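Local coordinates for protein methyltransferase type 12 (Clostridium thermocellum, PDB 3JWG) that probably transfers a methyl group from S-adenosyl-L-methionine to the 2'-hydroxyl of the 3'-terminal nucleotide of small RNAs, with magnesium as cofactor, at residues 137-142 with 200-205. Residues are numbered along the deposited sequence; the frame is centred on the assembly and turned at random.
Sequences IVSTPN and SPTQMG
Val-138 and Gly-205 face each other as an antiparallel hydrogen-bonded pair, each donating its N-H to the other's carbonyl oxygen; Val-138 N to Gly-205 O spans 3.0 Å. Thr-140 and Gln-203 repeat this ladder two residues on. Beside Val-138, a beta-branched residue that readily takes extended backbone angles, Gly-205 adds backbone but no side chain. On the face of Ser-139 and Met-204 packing is close: the thioether chain leaves CB anti to the backbone N (chi1 172°), then bends at its end, so that SD lies 3.8 Å from CG2 of Ile-137 and the methyl CE reaches CB of Ser-139. A flexible, unbranched methionine suits this seam, which helix 13-27 covers through Val-21 and Val-24. The pairing joins strands 135-141 and 202-209 of the seven-stranded Rossmann-like methyltransferase sheet, order 3-2-1-4-5-7-6, in which the last strand inserts antiparallel between its neighbours. Small Ser-139 sits beside Ile-109, a magnesium-binding residue, its side chain about 8 Å from the metal. On the other face, Gln-203 lies side by side with Thr-140, CG to CG2 3.7 Å, both against Phe-171 of helix 168-182, while Thr-140 OG1 bonds to Glu-113. Beyond CG the Gln-203 chain runs extended and brings NE2 to Pro-141 O at 3.1 Å, approaching from above the carbonyl plane. Pro-141, lacking an N-H, and Thr-202 form a non-hydrogen-bonded pair at the looser, partly exposed end, where side chains diverge and Pro-201 points away. Beyond this last bridge, Asn-142 adds further bonds: its N-H goes to Pro-201 O, and its short carboxamide donates through ND2 to Ser-200 O at 2.7 Å, with that oxygen lying in the plane of the Asn-142 amide, and to Phe-198 O, while Ser-200 OG turns back to Thr-202 O at 2.9 Å.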
# COMPACT_ATOMS: atom_id res chain seq x y z
N ILE A 137 -2.56 -3.31 -4.82
CA ILE A 137 -2.21 -4.17 -3.70
C ILE A 137 -2.52 -3.43 -2.41
O ILE A 137 -1.95 -2.37 -2.14
CB ILE A 137 -0.70 -4.52 -3.72
CG1 ILE A 137 -0.36 -5.28 -5.01
CG2 ILE A 137 -0.34 -5.36 -2.50
CD1 ILE A 137 1.13 -5.55 -5.19
N VAL A 138 -3.45 -3.97 -1.62
CA VAL A 138 -3.83 -3.35 -0.35
C VAL A 138 -3.42 -4.27 0.78
O VAL A 138 -3.80 -5.44 0.80
CB VAL A 138 -5.36 -3.10 -0.25
CG1 VAL A 138 -5.68 -2.37 1.05
CG2 VAL A 138 -5.86 -2.30 -1.45
N SER A 139 -2.64 -3.74 1.72
CA SER A 139 -2.19 -4.51 2.87
C SER A 139 -2.66 -3.83 4.14
O SER A 139 -2.55 -2.61 4.28
CB SER A 139 -0.66 -4.60 2.87
OG SER A 139 -0.18 -5.32 4.00
N THR A 140 -3.18 -4.62 5.08
CA THR A 140 -3.67 -4.08 6.33
C THR A 140 -3.61 -5.19 7.39
O THR A 140 -3.66 -6.37 7.06
CB THR A 140 -5.13 -3.57 6.17
OG1 THR A 140 -5.52 -2.79 7.31
CG2 THR A 140 -6.10 -4.73 5.98
N PRO A 141 -3.48 -4.80 8.66
CA PRO A 141 -3.41 -5.76 9.78
C PRO A 141 -4.64 -6.65 9.89
O PRO A 141 -5.75 -6.26 9.50
CB PRO A 141 -3.28 -4.85 11.00
CG PRO A 141 -2.55 -3.67 10.48
CD PRO A 141 -3.20 -3.44 9.12
N ASN A 142 -4.45 -7.85 10.41
CA ASN A 142 -5.57 -8.75 10.64
C ASN A 142 -5.83 -8.55 12.13
O ASN A 142 -5.05 -9.01 12.98
CB ASN A 142 -5.19 -10.21 10.34
CG ASN A 142 -6.06 -11.20 11.10
OD1 ASN A 142 -7.25 -10.95 11.35
ND2 ASN A 142 -5.48 -12.35 11.46
N SER A 200 -2.98 -14.88 10.19
CA SER A 200 -1.66 -14.26 10.17
C SER A 200 -1.78 -12.82 10.64
O SER A 200 -2.88 -12.29 10.73
CB SER A 200 -1.08 -14.32 8.74
OG SER A 200 -1.97 -13.73 7.81
N PRO A 201 -0.65 -12.17 10.95
CA PRO A 201 -0.64 -10.78 11.42
C PRO A 201 -1.12 -9.76 10.39
O PRO A 201 -1.63 -8.69 10.73
CB PRO A 201 0.82 -10.54 11.79
CG PRO A 201 1.35 -11.93 12.05
CD PRO A 201 0.71 -12.71 10.95
N THR A 202 -0.93 -10.10 9.12
CA THR A 202 -1.29 -9.20 8.03
C THR A 202 -2.14 -9.88 6.97
O THR A 202 -2.01 -11.08 6.71
CB THR A 202 -0.02 -8.64 7.36
OG1 THR A 202 0.73 -7.90 8.32
CG2 THR A 202 -0.36 -7.74 6.19
N GLN A 203 -3.02 -9.11 6.35
CA GLN A 203 -3.86 -9.64 5.29
C GLN A 203 -3.66 -8.74 4.07
O GLN A 203 -3.42 -7.53 4.20
CB GLN A 203 -5.34 -9.70 5.73
CG GLN A 203 -5.95 -8.42 6.26
CD GLN A 203 -7.37 -8.62 6.80
OE1 GLN A 203 -8.12 -9.49 6.34
NE2 GLN A 203 -7.76 -7.78 7.76
N MET A 204 -3.72 -9.34 2.89
CA MET A 204 -3.49 -8.59 1.67
C MET A 204 -4.48 -8.95 0.57
O MET A 204 -4.81 -10.12 0.38
CB MET A 204 -2.06 -8.83 1.19
CG MET A 204 -1.70 -8.26 -0.19
SD MET A 204 0.03 -8.66 -0.60
CE MET A 204 0.84 -7.77 0.67
N GLY A 205 -4.96 -7.92 -0.13
CA GLY A 205 -5.89 -8.13 -1.22
C GLY A 205 -5.19 -7.65 -2.48
O GLY A 205 -4.65 -6.55 -2.51